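Diaminopropionate ammonia-lyase (Escherichia coli, PDB 4D9I) uses pyridoxal 5'-phosphate to catalyse the alpha,beta-elimination of both L- and D-2,3-diaminopropionate, yielding pyruvate and ammonia, and works as a homodimer. Local coordinates at residues S2-I8 with A349-P354; V316-M321 with A341-V346. All blocks are in the same frame, centred on the assembly; numbering follows the deposited sequence.

Interaction 1. Residues S2-I8 with A349-P354; sequences SVFSLKI and AVHYHP
With its CG set between backbone N and carbonyl carbon (chi1 57°), Phe4 folds its ring back to Tyr352, whose own CG stands anti to the carbonyl carbon (chi1 -70°). Phe4 CE2 comes within 3.2 Å of Tyr352 CB, and the two rings lie nearly parallel but slid so far apart that they barely overlap. Between the backbones, Phe4 N donates to Tyr352 O over 3.3 Å, reaching the oxygen from above the carbonyl plane. Val3 CA also brings its hydrogen to this oxygen. Reciprocally, Phe4 O receives a CA-H...O contact from His353 CA. One water bridges the arm and the helix end, donating to Phe4 O and Ala349 O and accepting from Leu6 N, while a second joins Leu6 O to His353 NE2 at the edge of the imidazole. Ser5 OG sits over one face of that ring, and Gln355 N engages its ND1. Farther along, Ile8 CD1 presses tightly on Ala349 CB at 3.5 Å. Were Tyr352 replaced by an alanine, the Phe4 ring would probably lose its aromatic neighbour and Trp390 of the second subunit the ring that packs on it. The arrangement is an irregular N-terminal arm laid across the C-terminal end of helix 338-352, leading into strand 8-12 of the large mixed sheet in this fold type II enzyme.

Interaction 2. Residues V316-M321 with A341-V346; sequences VAALGM and AVGLGV
Gly320 and Gly345 meet backbone to backbone, their CA atoms 3.6 Å apart, where helices 315-325 and 338-352 cross almost at right angles. The local axes approach to 6.8 Å, a separation that depends on the absence of side chains at this point: a CB on Gly320 would run into Ala341 O and Gly345 N, and one on Gly345 into Val316 O. Instead Gly345 CA lies 3.3 Å from Val316 O and offers it a CA-H...O contact, although that oxygen already accepts the helical bond from Gly320 N. Small residues extend the close fit. Ala341 points its methyl at the other helix, with CB 3.3 Å from Met321 N and also against Gly320 C and Met321 CG. Val316, its CG1 anti to the backbone N (chi1 169°), lays that methyl on the peptide between Gly345 and Val346, 3.4 Å from Gly345 C. This is close helix-helix packing through glycine and alanine, here joining two successive helices of the domain that carries the large mixed sheet of a fold type II pyridoxal-phosphate enzyme. Away from the crossing point the fit relaxes, yet no solvent side appears, since every touching residue is buried. Val342 turns CG2 anti to its backbone N and rests it on Ala317 CB at 3.8 Å. Leu344 reaches Gly320 O with CD1 alone, at 4.0 Å, and is packed also on Val323 and Leu324. Leu319 brings just CD2 near Gly345 O, and the same residue packs on Ala348. The side chain of Met321 also packs on Tyr385 and Val388 of helix 382-389.

Helix 338-352 serves both contacts, its middle in interaction 2 and its C-terminal end in interaction 1. Interaction 2 is wholly buried and apolar, with no hydrogen bond between the helices; interaction 1 lies farther from the chain's centre, is only partly buried, and adds a direct backbone bond and two bridging waters to its aromatic and aliphatic packing. Leu319 joins them, its CD2 lying 3.8 Å from Phe4 CZ and 3.7 Å from Ala349 N, while Leu6 packs on Val316. In sequence, interaction 2 is nested within the long loop closed by interaction 1, where Ser2 and Phe4 meet Glu391 of the second subunit.

Interaction 1. Residues S2-I8 with A349-P354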
ATOM      1  N   SER B   2      14.562   2.209   6.808  1.00 29.28           N
ATOM      2  CA  SER B   2      15.630   2.745   7.700  1.00 30.58           C
ATOM      3  C   SER B   2      15.589   2.077   9.072  1.00 30.05           C
ATOM      4  O   SER B   2      14.696   1.275   9.354  1.00 28.69           O
ATOM      5  CB  SER B   2      15.456   4.245   7.868  1.00 32.16           C
ATOM      6  OG  SER B   2      14.256   4.512   8.556  1.00 32.22           O
ATOM      7  N   VAL B   3      16.571   2.408   9.907  1.00 30.82           N
ATOM      8  CA  VAL B   3      16.557   2.032  11.304  1.00 30.96           C
ATOM      9  C   VAL B   3      15.824   3.141  12.075  1.00 31.73           C
ATOM     10  O   VAL B   3      16.132   4.326  11.924  1.00 33.27           O
ATOM     11  CB  VAL B   3      17.989   1.785  11.839  1.00 32.14           C
ATOM     12  CG1 VAL B   3      17.966   1.510  13.336  1.00 32.71           C
ATOM     13  CG2 VAL B   3      18.629   0.606  11.104  1.00 31.60           C
ATOM     14  N   PHE B   4      14.814   2.758  12.850  1.00 30.80           N
ATOM     15  CA  PHE B   4      14.070   3.726  13.660  1.00 31.42           C
ATOM     16  C   PHE B   4      13.597   3.096  14.967  1.00 31.28           C
ATOM     17  O   PHE B   4      13.429   1.879  15.040  1.00 29.78           O
ATOM     18  CB  PHE B   4      12.889   4.311  12.869  1.00 30.72           C
ATOM     19  CG  PHE B   4      11.908   3.276  12.341  1.00 28.81           C
ATOM     20  CD1 PHE B   4      10.808   2.877  13.108  1.00 28.02           C
ATOM     21  CD2 PHE B   4      12.048   2.747  11.064  1.00 27.71           C
ATOM     22  CE1 PHE B   4       9.887   1.950  12.620  1.00 26.44           C
ATOM     23  CE2 PHE B   4      11.127   1.825  10.564  1.00 26.11           C
ATOM     24  CZ  PHE B   4      10.047   1.421  11.350  1.00 25.49           C
ATOM     25  N   SER B   5      13.378   3.936  15.985  1.00 32.70           N
ATOM     26  CA  SER B   5      12.997   3.462  17.303  1.00 33.07           C
ATOM     27  C   SER B   5      11.606   3.941  17.683  1.00 32.93           C
ATOM     28  O   SER B   5      11.419   5.086  18.079  1.00 34.54           O
ATOM     29  CB  SER B   5      14.012   3.908  18.357  1.00 35.47           C
ATOM     30  OG  SER B   5      15.293   3.368  18.089  1.00 35.79           O
ATOM     31  N   LEU B   6      10.631   3.054  17.557  1.00 31.28           N
ATOM     32  CA  LEU B   6       9.282   3.330  18.040  1.00 31.40           C
ATOM     33  C   LEU B   6       9.155   2.710  19.409  1.00 32.28           C
ATOM     34  O   LEU B   6       9.661   1.606  19.655  1.00 31.45           O
ATOM     35  CB  LEU B   6       8.211   2.795  17.087  1.00 29.10           C
ATOM     36  CG  LEU B   6       8.235   3.420  15.676  1.00 28.68           C
ATOM     37  CD1 LEU B   6       7.122   2.830  14.828  1.00 26.92           C
ATOM     38  CD2 LEU B   6       8.103   4.939  15.725  1.00 30.34           C
ATOM     39  N   LYS B   7       8.495   3.438  20.300  1.00 34.24           N
ATOM     40  CA  LYS B   7       8.318   2.986  21.663  1.00 35.93           C
ATOM     41  C   LYS B   7       7.596   1.635  21.659  1.00 34.59           C
ATOM     42  O   LYS B   7       6.452   1.539  21.222  1.00 33.31           O
ATOM     43  CB  LYS B   7       7.543   4.036  22.459  1.00 37.80           C
ATOM     44  CG  LYS B   7       7.239   3.630  23.887  1.00 39.27           C
ATOM     45  CD  LYS B   7       6.076   4.440  24.435  1.00 40.39           C
ATOM     46  CE  LYS B   7       5.771   4.015  25.855  1.00 42.19           C
ATOM     47  NZ  LYS B   7       4.959   5.016  26.614  1.00 43.95           N
ATOM     48  N   ILE B   8       8.296   0.580  22.085  1.00 35.71           N
ATOM     49  CA  ILE B   8       7.661  -0.725  22.326  1.00 35.62           C
ATOM     50  C   ILE B   8       8.091  -1.249  23.691  1.00 37.42           C
ATOM     51  O   ILE B   8       9.142  -1.893  23.812  1.00 39.39           O
ATOM     52  CB  ILE B   8       8.064  -1.812  21.305  1.00 35.04           C
ATOM     53  CG1 ILE B   8       7.869  -1.365  19.860  1.00 33.87           C
ATOM     54  CG2 ILE B   8       7.262  -3.091  21.555  1.00 34.55           C
ATOM     55  CD1 ILE B   8       8.792  -2.113  18.917  1.00 33.66           C
ATOM     56  N   ALA B 349       7.729  -2.860  13.749  1.00 20.21           N
ATOM     57  CA  ALA B 349       8.517  -1.936  14.568  1.00 22.13           C
ATOM     58  C   ALA B 349       9.744  -2.633  15.148  1.00 23.23           C
ATOM     59  O   ALA B 349      10.812  -2.029  15.282  1.00 25.10           O
ATOM     60  CB  ALA B 349       7.667  -1.353  15.695  1.00 22.89           C
ATOM     61  N   VAL B 350       9.563  -3.891  15.532  1.00 22.82           N
ATOM     62  CA  VAL B 350      10.656  -4.706  16.064  1.00 23.94           C
ATOM     63  C   VAL B 350      11.693  -4.906  14.956  1.00 24.07           C
ATOM     64  O   VAL B 350      12.889  -4.748  15.180  1.00 25.48           O
ATOM     65  CB  VAL B 350      10.138  -6.076  16.551  1.00 23.29           C
ATOM     66  CG1 VAL B 350      11.288  -7.081  16.686  1.00 24.32           C
ATOM     67  CG2 VAL B 350       9.365  -5.937  17.872  1.00 23.70           C
ATOM     68  N   HIS B 351      11.215  -5.255  13.765  1.00 22.74           N
ATOM     69  CA  HIS B 351      12.107  -5.552  12.660  1.00 23.03           C
ATOM     70  C   HIS B 351      13.062  -4.416  12.368  1.00 24.08           C
ATOM     71  O   HIS B 351      14.241  -4.637  12.185  1.00 24.81           O
ATOM     72  CB  HIS B 351      11.324  -5.908  11.406  1.00 21.66           C
ATOM     73  CG  HIS B 351      12.198  -6.051  10.192  1.00 22.21           C
ATOM     74  ND1 HIS B 351      13.067  -7.069  10.048  1.00 23.04           N
ATOM     75  CD2 HIS B 351      12.336  -5.249   9.065  1.00 22.32           C
ATOM     76  CE1 HIS B 351      13.750  -6.915   8.889  1.00 23.83           C
ATOM     77  NE2 HIS B 351      13.294  -5.812   8.281  1.00 23.10           N
ATOM     78  N   TYR B 352      12.554  -3.187  12.351  1.00 24.14           N
ATOM     79  CA  TYR B 352      13.380  -2.042  11.983  1.00 25.60           C
ATOM     80  C   TYR B 352      14.124  -1.366  13.140  1.00 27.46           C
ATOM     81  O   TYR B 352      14.961  -0.491  12.915  1.00 28.92           O
ATOM     82  CB  TYR B 352      12.530  -1.026  11.226  1.00 25.31           C
ATOM     83  CG  TYR B 352      12.120  -1.485   9.840  1.00 24.38           C
ATOM     84  CD1 TYR B 352      13.065  -1.546   8.805  1.00 25.10           C
ATOM     85  CD2 TYR B 352      10.794  -1.842   9.550  1.00 23.02           C
ATOM     86  CE1 TYR B 352      12.711  -1.941   7.527  1.00 24.30           C
ATOM     87  CE2 TYR B 352      10.424  -2.250   8.253  1.00 22.30           C
ATOM     88  CZ  TYR B 352      11.395  -2.290   7.252  1.00 23.02           C
ATOM     89  OH  TYR B 352      11.082  -2.680   5.965  1.00 22.49           O
ATOM     90  N   HIS B 353      13.799  -1.771  14.372  1.00 27.64           N
ATOM     91  CA  HIS B 353      14.407  -1.239  15.597  1.00 29.71           C
ATOM     92  C   HIS B 353      15.889  -1.561  15.680  1.00 31.46           C
ATOM     93  O   HIS B 353      16.295  -2.672  15.337  1.00 30.77           O
ATOM     94  CB  HIS B 353      13.668  -1.832  16.803  1.00 29.50           C
ATOM     95  CG  HIS B 353      13.804  -1.033  18.077  1.00 31.69           C
ATOM     96  ND1 HIS B 353      14.956  -0.977  18.783  1.00 34.00           N
ATOM     97  CD2 HIS B 353      12.870  -0.275  18.787  1.00 32.10           C
ATOM     98  CE1 HIS B 353      14.771  -0.217  19.881  1.00 35.79           C
ATOM     99  NE2 HIS B 353      13.499   0.221  19.876  1.00 34.70           N
ATOM    100  N   PRO B 354      16.719  -0.605  16.170  1.00 33.86           N
ATOM    101  CA  PRO B 354      18.133  -0.932  16.390  1.00 36.09           C
ATOM    102  C   PRO B 354      18.341  -2.100  17.374  1.00 36.74           C
ATOM    103  O   PRO B 354      19.339  -2.814  17.261  1.00 37.96           O
ATOM    104  CB  PRO B 354      18.746   0.366  16.943  1.00 38.75           C
ATOM    105  CG  PRO B 354      17.631   1.318  17.167  1.00 38.40           C
ATOM    106  CD  PRO B 354      16.402   0.802  16.477  1.00 35.20           C
TER
HETATM  107  O   HOH W   1      11.107   0.610  15.974  1.00 21.80           O
HETATM  108  O   HOH W   2      11.928   1.954  21.827  1.00 32.30           O

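Interaction 2. Residues V316-M321 with A341-V346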
ATOM      1  N   VAL B 316       2.968   2.986  15.760  1.00 27.30           N
ATOM      2  CA  VAL B 316       3.144   1.557  15.506  1.00 24.80           C
ATOM      3  C   VAL B 316       1.971   1.010  14.677  1.00 23.15           C
ATOM      4  O   VAL B 316       2.178   0.221  13.745  1.00 21.70           O
ATOM      5  CB  VAL B 316       3.285   0.770  16.837  1.00 24.88           C
ATOM      6  CG1 VAL B 316       3.205  -0.734  16.602  1.00 22.93           C
ATOM      7  CG2 VAL B 316       4.599   1.117  17.521  1.00 26.37           C
ATOM      8  N   ALA B 317       0.756   1.452  15.024  1.00 23.23           N
ATOM      9  CA  ALA B 317      -0.471   1.038  14.352  1.00 22.10           C
ATOM     10  C   ALA B 317      -0.471   1.543  12.916  1.00 21.71           C
ATOM     11  O   ALA B 317      -0.724   0.774  11.997  1.00 20.55           O
ATOM     12  CB  ALA B 317      -1.706   1.538  15.127  1.00 23.08           C
ATOM     13  N   ALA B 318      -0.127   2.819  12.734  1.00 23.05           N
ATOM     14  CA  ALA B 318       0.025   3.408  11.395  1.00 23.12           C
ATOM     15  C   ALA B 318       0.977   2.587  10.504  1.00 21.94           C
ATOM     16  O   ALA B 318       0.642   2.285   9.370  1.00 21.27           O
ATOM     17  CB  ALA B 318       0.479   4.851  11.488  1.00 25.18           C
ATOM     18  N   LEU B 319       2.152   2.239  11.028  1.00 21.90           N
ATOM     19  CA  LEU B 319       3.121   1.394  10.324  1.00 20.88           C
ATOM     20  C   LEU B 319       2.488   0.050   9.911  1.00 19.22           C
ATOM     21  O   LEU B 319       2.598  -0.365   8.773  1.00 18.48           O
ATOM     22  CB  LEU B 319       4.335   1.159  11.220  1.00 21.61           C
ATOM     23  CG  LEU B 319       5.433   0.184  10.755  1.00 20.83           C
ATOM     24  CD1 LEU B 319       6.060   0.699   9.464  1.00 20.85           C
ATOM     25  CD2 LEU B 319       6.493   0.066  11.848  1.00 21.79           C
ATOM     26  N   GLY B 320       1.794  -0.593  10.841  1.00 18.55           N
ATOM     27  CA  GLY B 320       1.045  -1.808  10.528  1.00 17.53           C
ATOM     28  C   GLY B 320       0.040  -1.660   9.387  1.00 17.01           C
ATOM     29  O   GLY B 320      -0.048  -2.522   8.527  1.00 16.17           O
ATOM     30  N   MET B 321      -0.757  -0.592   9.417  1.00 17.89           N
ATOM     31  CA  MET B 321      -1.739  -0.331   8.363  1.00 17.95           C
ATOM     32  C   MET B 321      -1.068  -0.323   6.976  1.00 17.81           C
ATOM     33  O   MET B 321      -1.584  -0.922   6.020  1.00 17.33           O
ATOM     34  CB  MET B 321      -2.409   1.023   8.586  1.00 19.45           C
ATOM     35  CG  MET B 321      -3.295   1.098   9.827  1.00 20.18           C
ATOM     36  SD  MET B 321      -3.820   2.782  10.211  1.00 22.89           S
ATOM     37  CE  MET B 321      -5.024   3.153   8.942  1.00 23.02           C
ATOM     38  N   ALA B 341      -4.582  -3.054  12.868  1.00 18.14           N
ATOM     39  CA  ALA B 341      -3.240  -3.294  12.347  1.00 17.72           C
ATOM     40  C   ALA B 341      -2.103  -3.299  13.374  1.00 18.16           C
ATOM     41  O   ALA B 341      -0.975  -3.645  13.033  1.00 17.98           O
ATOM     42  CB  ALA B 341      -2.931  -2.299  11.222  1.00 17.75           C
ATOM     43  N   VAL B 342      -2.408  -2.973  14.625  1.00 19.03           N
ATOM     44  CA  VAL B 342      -1.385  -2.665  15.619  1.00 19.88           C
ATOM     45  C   VAL B 342      -0.546  -3.877  16.029  1.00 19.37           C
ATOM     46  O   VAL B 342       0.630  -3.718  16.334  1.00 19.69           O
ATOM     47  CB  VAL B 342      -1.963  -1.917  16.856  1.00 21.43           C
ATOM     48  CG1 VAL B 342      -2.776  -2.845  17.753  1.00 21.56           C
ATOM     49  CG2 VAL B 342      -0.856  -1.243  17.649  1.00 22.76           C
ATOM     50  N   GLY B 343      -1.147  -5.067  16.049  1.00 18.84           N
ATOM     51  CA  GLY B 343      -0.400  -6.288  16.344  1.00 18.43           C
ATOM     52  C   GLY B 343       0.674  -6.480  15.284  1.00 18.16           C
ATOM     53  O   GLY B 343       1.869  -6.651  15.601  1.00 19.11           O
ATOM     54  N   LEU B 344       0.266  -6.448  14.020  1.00 17.17           N
ATOM     55  CA  LEU B 344       1.223  -6.511  12.904  1.00 16.95           C
ATOM     56  C   LEU B 344       2.224  -5.357  12.947  1.00 17.48           C
ATOM     57  O   LEU B 344       3.424  -5.530  12.659  1.00 17.90           O
ATOM     58  CB  LEU B 344       0.491  -6.532  11.548  1.00 16.26           C
ATOM     59  CG  LEU B 344       1.283  -6.878  10.283  1.00 15.98           C
ATOM     60  CD1 LEU B 344       2.113  -5.692   9.805  1.00 16.32           C
ATOM     61  CD2 LEU B 344       2.154  -8.124  10.467  1.00 16.44           C
ATOM     62  N   GLY B 345       1.753  -4.184  13.336  1.00 17.72           N
ATOM     63  CA  GLY B 345       2.652  -3.053  13.486  1.00 18.57           C
ATOM     64  C   GLY B 345       3.792  -3.335  14.436  1.00 19.27           C
ATOM     65  O   GLY B 345       4.915  -2.913  14.178  1.00 19.73           O
ATOM     66  N   VAL B 346       3.505  -4.048  15.536  1.00 19.22           N
ATOM     67  CA  VAL B 346       4.541  -4.352  16.527  1.00 20.15           C
ATOM     68  C   VAL B 346       5.689  -5.141  15.883  1.00 19.82           C
ATOM     69  O   VAL B 346       6.862  -4.829  16.098  1.00 20.42           O
ATOM     70  CB  VAL B 346       3.981  -5.111  17.752  1.00 20.54           C
ATOM     71  CG1 VAL B 346       5.106  -5.707  18.596  1.00 21.74           C
ATOM     72  CG2 VAL B 346       3.130  -4.181  18.599  1.00 21.29           C
TER